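Local atomic coordinates of carboxyltransferase domain-containing protein (PDB entry 2PHC), a protein that is of unknown function but carries a carboxyltransferase-type domain and probably binds ATP and acts as a hydrolase. Residues A[135-140]-A[206-211]; A[101-106]-A[180-185]; A[28-33]-A[71-76]. All blocks are in the same frame, centred on the assembly; numbering follows the deposited sequence.

Contact 1. Residues A[135-140]-A[206-211]; sequences AYLGGM and VKFVPI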
# COMPACT_ATOMS: atom_id res chain seq x y z
N ALA A 135 1.70 9.78 11.13
CA ALA A 135 1.64 9.52 9.69
C ALA A 135 0.29 9.01 9.27
O ALA A 135 -0.27 8.10 9.85
CB ALA A 135 2.67 8.54 9.33
N TYR A 136 -0.22 9.60 8.20
CA TYR A 136 -1.59 9.41 7.82
C TYR A 136 -1.45 8.74 6.52
O TYR A 136 -0.64 9.20 5.71
CB TYR A 136 -2.26 10.73 7.57
CG TYR A 136 -2.53 11.56 8.78
CD1 TYR A 136 -3.83 11.60 9.35
CD2 TYR A 136 -1.57 12.41 9.26
CE1 TYR A 136 -4.11 12.42 10.41
CE2 TYR A 136 -1.84 13.24 10.29
CZ TYR A 136 -3.12 13.23 10.88
OH TYR A 136 -3.37 14.08 11.95
N LEU A 137 -2.23 7.69 6.31
CA LEU A 137 -1.99 6.75 5.17
C LEU A 137 -3.29 6.54 4.45
O LEU A 137 -4.34 6.87 5.01
CB LEU A 137 -1.44 5.37 5.55
CG LEU A 137 -0.19 5.24 6.37
CD1 LEU A 137 -0.01 3.76 6.66
CD2 LEU A 137 1.12 5.92 5.87
N GLY A 138 -3.21 6.15 3.16
CA GLY A 138 -4.33 6.01 2.32
C GLY A 138 -4.16 4.62 1.80
O GLY A 138 -3.08 4.10 1.73
N GLY A 139 -5.26 4.00 1.43
CA GLY A 139 -5.11 2.71 0.75
C GLY A 139 -5.66 1.53 1.56
O GLY A 139 -5.67 0.47 1.08
N MET A 140 -6.13 1.73 2.80
CA MET A 140 -6.59 0.64 3.66
C MET A 140 -7.74 -0.13 3.06
O MET A 140 -8.79 0.46 2.69
CB MET A 140 -7.08 1.18 5.07
CG MET A 140 -7.18 0.02 6.18
SD MET A 140 -7.61 0.57 7.77
CE MET A 140 -9.16 0.98 7.53
N VAL A 206 4.16 2.48 1.82
CA VAL A 206 4.58 1.76 3.00
C VAL A 206 4.10 0.32 2.94
O VAL A 206 2.97 0.08 2.60
CB VAL A 206 4.11 2.44 4.35
CG1 VAL A 206 4.33 1.43 5.49
CG2 VAL A 206 4.84 3.85 4.67
N LYS A 207 4.95 -0.60 3.35
CA LYS A 207 4.56 -1.96 3.41
C LYS A 207 4.72 -2.34 4.89
O LYS A 207 5.83 -2.25 5.41
CB LYS A 207 5.49 -2.84 2.49
CG LYS A 207 5.06 -4.37 2.39
CD LYS A 207 3.54 -4.58 2.19
CE LYS A 207 3.05 -6.09 1.85
NZ LYS A 207 3.45 -7.06 2.96
N PHE A 208 3.63 -2.69 5.57
CA PHE A 208 3.73 -3.19 6.94
C PHE A 208 4.11 -4.65 6.91
O PHE A 208 3.67 -5.38 6.05
CB PHE A 208 2.49 -2.99 7.79
CG PHE A 208 2.12 -1.53 7.98
CD1 PHE A 208 2.89 -0.69 8.72
CD2 PHE A 208 0.95 -1.04 7.45
CE1 PHE A 208 2.50 0.64 8.90
CE2 PHE A 208 0.56 0.28 7.62
CZ PHE A 208 1.34 1.08 8.35
N VAL A 209 4.98 -5.01 7.85
CA VAL A 209 5.60 -6.33 7.90
C VAL A 209 5.39 -6.91 9.29
O VAL A 209 6.09 -6.48 10.23
CB VAL A 209 7.17 -6.25 7.64
CG1 VAL A 209 7.81 -7.71 7.70
CG2 VAL A 209 7.51 -5.56 6.30
N PRO A 210 4.41 -7.84 9.47
CA PRO A 210 4.19 -8.44 10.78
C PRO A 210 5.48 -9.08 11.30
O PRO A 210 6.13 -9.78 10.58
CB PRO A 210 3.19 -9.53 10.46
CG PRO A 210 2.53 -9.13 9.23
CD PRO A 210 3.53 -8.45 8.44
N ILE A 211 5.88 -8.75 12.53
CA ILE A 211 7.01 -9.36 13.26
C ILE A 211 6.44 -9.91 14.60
O ILE A 211 5.31 -9.56 14.97
CB ILE A 211 8.21 -8.35 13.55
CG1 ILE A 211 7.77 -7.16 14.42
CG2 ILE A 211 8.90 -7.92 12.27
CD1 ILE A 211 8.90 -6.21 14.84

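Contact 2. Residues A[101-106]-A[180-185]; sequences EFVAQY and RIIGRI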
# COMPACT_ATOMS: atom_id res chain seq x y z
N GLU A 101 -8.90 -7.12 18.74
CA GLU A 101 -9.98 -8.07 18.87
C GLU A 101 -11.28 -7.42 18.56
O GLU A 101 -12.14 -8.04 17.93
CB GLU A 101 -9.96 -8.79 20.27
CG GLU A 101 -8.64 -9.65 20.55
CD GLU A 101 -7.53 -8.83 21.33
OE1 GLU A 101 -7.57 -7.56 21.45
OE2 GLU A 101 -6.58 -9.49 21.84
N PHE A 102 -11.47 -6.17 18.99
CA PHE A 102 -12.73 -5.45 18.68
C PHE A 102 -12.79 -5.13 17.17
O PHE A 102 -13.91 -5.06 16.54
CB PHE A 102 -12.79 -4.18 19.52
CG PHE A 102 -13.92 -3.25 19.13
CD1 PHE A 102 -15.08 -3.16 19.93
CD2 PHE A 102 -13.82 -2.44 17.98
CE1 PHE A 102 -16.10 -2.33 19.56
CE2 PHE A 102 -14.89 -1.65 17.60
CZ PHE A 102 -16.01 -1.56 18.39
N VAL A 103 -11.63 -4.88 16.56
CA VAL A 103 -11.59 -4.54 15.10
C VAL A 103 -12.09 -5.73 14.29
O VAL A 103 -12.93 -5.56 13.45
CB VAL A 103 -10.18 -4.18 14.55
CG1 VAL A 103 -10.26 -4.09 12.98
CG2 VAL A 103 -9.69 -2.89 15.17
N ALA A 104 -11.52 -6.90 14.61
CA ALA A 104 -11.93 -8.21 14.10
C ALA A 104 -13.41 -8.39 14.30
O ALA A 104 -14.21 -8.48 13.39
CB ALA A 104 -11.16 -9.24 14.89
N GLN A 105 -13.82 -8.34 15.53
CA GLN A 105 -15.19 -8.66 15.86
C GLN A 105 -16.15 -7.70 15.26
O GLN A 105 -17.18 -8.15 14.78
CB GLN A 105 -15.29 -8.73 17.40
CG GLN A 105 -16.72 -8.67 17.97
CD GLN A 105 -16.85 -9.52 19.22
OE1 GLN A 105 -15.89 -9.58 20.05
NE2 GLN A 105 -18.03 -10.22 19.35
N TYR A 106 -15.87 -6.38 15.28
CA TYR A 106 -16.78 -5.36 14.62
C TYR A 106 -16.91 -5.66 13.12
O TYR A 106 -17.85 -5.30 12.47
CB TYR A 106 -16.19 -3.93 14.88
CG TYR A 106 -17.00 -2.74 14.41
CD1 TYR A 106 -17.78 -2.06 15.31
CD2 TYR A 106 -16.95 -2.24 13.08
CE1 TYR A 106 -18.55 -0.95 14.93
CE2 TYR A 106 -17.71 -1.05 12.70
CZ TYR A 106 -18.50 -0.46 13.66
OH TYR A 106 -19.32 0.61 13.41
N ARG A 180 -8.24 2.93 16.97
CA ARG A 180 -8.18 1.53 17.41
C ARG A 180 -6.82 1.05 17.18
O ARG A 180 -6.43 0.90 16.03
CB ARG A 180 -9.20 0.62 16.69
CG ARG A 180 -10.64 1.01 16.98
CD ARG A 180 -11.17 0.83 18.46
NE ARG A 180 -12.55 1.37 18.52
CZ ARG A 180 -13.43 1.11 19.51
NH1 ARG A 180 -13.09 0.29 20.53
NH2 ARG A 180 -14.63 1.61 19.45
N ILE A 181 -6.08 0.78 18.26
CA ILE A 181 -4.69 0.35 18.15
C ILE A 181 -4.52 -1.17 18.00
O ILE A 181 -4.92 -1.92 18.89
CB ILE A 181 -3.86 0.84 19.31
CG1 ILE A 181 -4.10 2.35 19.59
CG2 ILE A 181 -2.44 0.46 19.11
CD1 ILE A 181 -3.77 3.38 18.35
N ILE A 182 -3.87 -1.59 16.89
CA ILE A 182 -3.78 -3.00 16.42
C ILE A 182 -2.33 -3.55 16.42
O ILE A 182 -2.10 -4.71 16.20
CB ILE A 182 -4.48 -3.20 15.00
CG1 ILE A 182 -3.71 -2.51 13.82
CG2 ILE A 182 -5.96 -2.72 15.02
CD1 ILE A 182 -4.18 -3.03 12.40
N GLY A 183 -1.35 -2.73 16.75
CA GLY A 183 0.01 -3.17 16.54
C GLY A 183 0.91 -2.05 16.93
O GLY A 183 0.41 -0.94 17.13
N ARG A 184 2.21 -2.31 17.05
CA ARG A 184 3.14 -1.25 17.34
C ARG A 184 4.37 -1.50 16.51
O ARG A 184 4.75 -2.65 16.30
CB ARG A 184 3.54 -1.32 18.80
CG ARG A 184 4.28 -0.20 19.28
CD ARG A 184 4.26 -0.21 20.86
NE ARG A 184 5.29 0.72 21.31
CZ ARG A 184 5.85 0.76 22.53
NH1 ARG A 184 5.46 -0.10 23.48
NH2 ARG A 184 6.78 1.69 22.80
N ILE A 185 4.98 -0.39 16.07
CA ILE A 185 6.21 -0.34 15.34
C ILE A 185 7.39 -0.09 16.31
O ILE A 185 7.32 0.82 17.12
CB ILE A 185 6.16 0.89 14.28
CG1 ILE A 185 5.06 0.70 13.20
CG2 ILE A 185 7.46 1.10 13.67
CD1 ILE A 185 4.53 2.06 12.55

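Contact 3. Residues A[28-33]-A[71-76]; sequences HSLAKA and KRISAR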
# COMPACT_ATOMS: atom_id res chain seq x y z
N HIS A 28 -3.26 2.22 -13.96
CA HIS A 28 -3.15 3.59 -14.43
C HIS A 28 -1.66 4.05 -14.60
O HIS A 28 -1.32 4.65 -15.59
CB HIS A 28 -3.90 4.51 -13.48
CG HIS A 28 -3.82 5.94 -13.86
ND1 HIS A 28 -3.36 6.92 -12.98
CD2 HIS A 28 -4.21 6.59 -14.98
CE1 HIS A 28 -3.42 8.10 -13.59
NE2 HIS A 28 -3.91 7.92 -14.81
N SER A 29 -0.80 3.76 -13.65
CA SER A 29 0.62 4.11 -13.70
C SER A 29 1.34 3.42 -14.85
O SER A 29 2.18 4.00 -15.44
CB SER A 29 1.29 3.65 -12.40
OG SER A 29 0.75 4.32 -11.34
N LEU A 30 0.99 2.18 -15.12
CA LEU A 30 1.53 1.44 -16.19
C LEU A 30 1.08 2.03 -17.52
O LEU A 30 1.91 2.11 -18.43
CB LEU A 30 1.10 -0.02 -16.06
CG LEU A 30 1.49 -1.07 -17.10
CD1 LEU A 30 2.95 -1.09 -17.62
CD2 LEU A 30 1.07 -2.44 -16.62
N ALA A 31 -0.17 2.42 -17.64
CA ALA A 31 -0.64 2.99 -18.85
C ALA A 31 0.04 4.28 -19.11
O ALA A 31 0.49 4.51 -20.17
CB ALA A 31 -2.08 3.19 -18.84
N LYS A 32 0.11 5.10 -18.10
CA LYS A 32 1.00 6.21 -18.10
C LYS A 32 2.47 5.97 -18.48
O LYS A 32 3.05 6.82 -19.05
CB LYS A 32 0.80 7.12 -16.89
CG LYS A 32 -0.54 7.82 -16.84
CD LYS A 32 -0.55 9.23 -17.34
CE LYS A 32 -1.90 9.69 -17.77
NZ LYS A 32 -2.08 11.13 -17.78
N ALA A 33 3.04 4.80 -18.18
CA ALA A 33 4.50 4.57 -18.29
C ALA A 33 4.60 4.31 -19.78
O ALA A 33 5.50 4.81 -20.49
CB ALA A 33 4.94 3.31 -17.49
N LYS A 71 6.84 -6.69 -21.13
CA LYS A 71 7.45 -7.37 -20.03
C LYS A 71 8.47 -6.42 -19.38
O LYS A 71 8.65 -6.45 -18.17
CB LYS A 71 8.09 -8.68 -20.51
CG LYS A 71 7.26 -9.90 -20.32
CD LYS A 71 7.72 -11.00 -21.27
CE LYS A 71 6.64 -12.14 -21.32
NZ LYS A 71 7.06 -13.45 -21.93
N ARG A 72 9.08 -5.54 -20.19
CA ARG A 72 10.23 -4.70 -19.79
C ARG A 72 9.75 -3.42 -19.13
O ARG A 72 10.24 -3.02 -18.10
CB ARG A 72 11.12 -4.42 -21.00
CG ARG A 72 11.53 -5.84 -21.65
CD ARG A 72 12.38 -5.77 -22.83
NE ARG A 72 12.00 -4.73 -23.79
CZ ARG A 72 12.42 -4.70 -25.06
NH1 ARG A 72 13.25 -5.66 -25.51
NH2 ARG A 72 12.03 -3.71 -25.85
N ILE A 73 8.78 -2.81 -19.75
CA ILE A 73 8.11 -1.69 -19.12
C ILE A 73 7.40 -2.06 -17.76
O ILE A 73 7.53 -1.34 -16.85
CB ILE A 73 7.33 -0.88 -20.22
CG1 ILE A 73 6.96 0.53 -19.76
CG2 ILE A 73 6.13 -1.62 -20.72
CD1 ILE A 73 6.90 1.42 -20.88
N SER A 74 6.84 -3.28 -17.58
CA SER A 74 6.30 -3.71 -16.30
C SER A 74 7.29 -3.99 -15.15
O SER A 74 6.96 -3.82 -13.94
CB SER A 74 5.46 -4.96 -16.52
OG SER A 74 4.82 -4.87 -17.76
N ALA A 75 8.48 -4.51 -15.55
CA ALA A 75 9.65 -4.66 -14.70
C ALA A 75 10.17 -3.40 -14.11
O ALA A 75 10.51 -3.40 -12.96
CB ALA A 75 10.83 -5.41 -15.50
N ARG A 76 10.24 -2.35 -14.92
CA ARG A 76 10.63 -1.03 -14.58
C ARG A 76 9.62 -0.20 -13.74
O ARG A 76 10.05 0.70 -13.01
CB ARG A 76 10.81 -0.25 -15.92
CG ARG A 76 12.14 -0.74 -16.76
CD ARG A 76 12.69 0.31 -17.79
NE ARG A 76 12.29 -0.03 -19.17
CZ ARG A 76 11.49 0.66 -20.00
NH1 ARG A 76 11.00 1.86 -19.63
NH2 ARG A 76 11.20 0.13 -21.21

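Contact 1. Residues A[135-140]-A[206-211]
L137 and F208 reach for each other from opposite directions, and one methyl does most of the work. CD1 of L137 lies 3.4 Å from CZ of F208 and 3.7 Å from CE2 of F208, so the methyl sits at the far corner of the ring. It meets the ring obliquely. The branch is sent across the gap by the first torsion of L137, with CG beside the backbone N and anti to the carbonyl carbon (chi1 -54°).

The other methyl of L137 is turned to V206: CD2 of L137 stands 4.4 Å from CG2 of V206, a looser touch. V206 divides its own methyls between the two neighbours. Its CG1 lies 3.9 Å above one face of the F208 ring, offset toward the rim, leaving CG2 for the leucine. All three side chains are buried, and the contact between them is entirely apolar.

The two strands are not sheet partners: strand 123-129 runs between 134-138 and 205-211 and is antiparallel to both. V125 on that strand touches L137 and V206 alike. W170 comes from strand 167-171, which pairs with 134-138 on the side away from 123-129, and touches both L137 and F208. Also around F208, V90 and Y92 come from strand 85-92, and H118 of helix 111-119 brings its ring against the phenylalanine.

Contact 2. Residues A[101-106]-A[180-185]
F102 and R180 are brought together by their side-chain torsions. F102 has CG anti to its own amide nitrogen (chi1 171°), which swings the ring off helix 100-107 toward strand 180-184. R180 keeps CG beside its backbone N, and the chain bends at chi2, which lays the guanidinium over that ring.

The result is a flat stack. Ring and guanidinium planes differ by only 6°, and their centres are 3.9 Å apart. R180 CZ lies close to the ring normal, well within a face-on cation-pi geometry. NH1 of R180 sits over the middle of the ring, while NH2 of R180 reaches F102 CZ at 3.6 Å. The guanidinium group has a second partner: NE of R180 hydrogen-bonds to the carbonyl O of P147.

Deeper in, V103 provides the apolar half of the contact. Its CG2 meets CG2 of I182 at 3.7 Å, the two side chains crossing at about a right angle. The same V103 methyl lies 3.9 Å from CB of R180, so it sits against both residues. V103 also touches V114 of helix 111-119 and I163 of strand 160-164.

The carboxylate of D99, just ahead of helix 100-107, takes a hydrogen bond through OD2 from N of I181. The axes of 101-106 and 180-184 pass 8.8 Å apart at 114°. A helix crossing strand 180-184 of the mixed sheet in this way is consistent with the cyclophilin-like fold of the family, with an arginine-aromatic cation-pi stack at its more exposed margin.

Contact 3. Residues A[28-33]-A[71-76]
This is a helix-helix contact in the part of the chain built around the four-stranded antiparallel sheet of strands 3-5, 10-14, 42-48 and 51-56, an alpha+beta unit in which helix 21-37 packs on the sheet. Helices 21-37 and 63-82 meet at a steep angle: the axes of 28-33 and 71-76 come within 10.1 Å, with their N-to-C directions 122° apart. Four residues carry the contact: L30 and A33 on one helix, I73 and S74 on the other.

L30 is the link to the sheet as well as to the second helix, because it also packs on L52 of strand 51-56. With CG anti to the amide nitrogen (chi1 178°), its end is carried closer to the other helix than its CB direction alone would suggest. CD1 of L30 then comes to 4.2 Å from OG of S74. That contact is one of van der Waals packing only. The serine hydroxyl is engaged within its own helix, where it hydrogen-bonds to the carbonyl O of L70. The same leucine methyl also makes a long apolar touch with CG2 of I73.

I73 is the larger of the two touching residues on 71-76 and points toward helix 21-37, where it also meets I34 and E37. CG1 of I73 is anti to the backbone N (chi1 -162°), which extends the longer branch over A33. There, CG1 of I73 lies 4.1 Å from CB of A33, while the terminal CD1 of I73 goes past the small side chain to rest 3.7 Å from the backbone O of A33.

Overall arrangement
Contacts 1 and 2 belong to the same seven-stranded sheet, whose strands 180-184 and 205-211 follow one another in the chain, and their centres lie 14 Å apart. Contact 1 is the core of the three: close to the chain centre, fully buried and purely hydrocarbon. Contact 2 joins a helix to that sheet and is only partly buried, and there a charged group stacks on a ring beside the apolar half. Contact 3 stands about 36 Å from contact 2, centre to centre, on the opposite side of the chain centre. It binds two helices beside a separate sheet through aliphatic side chains and a serine, without aromatic rings or charge.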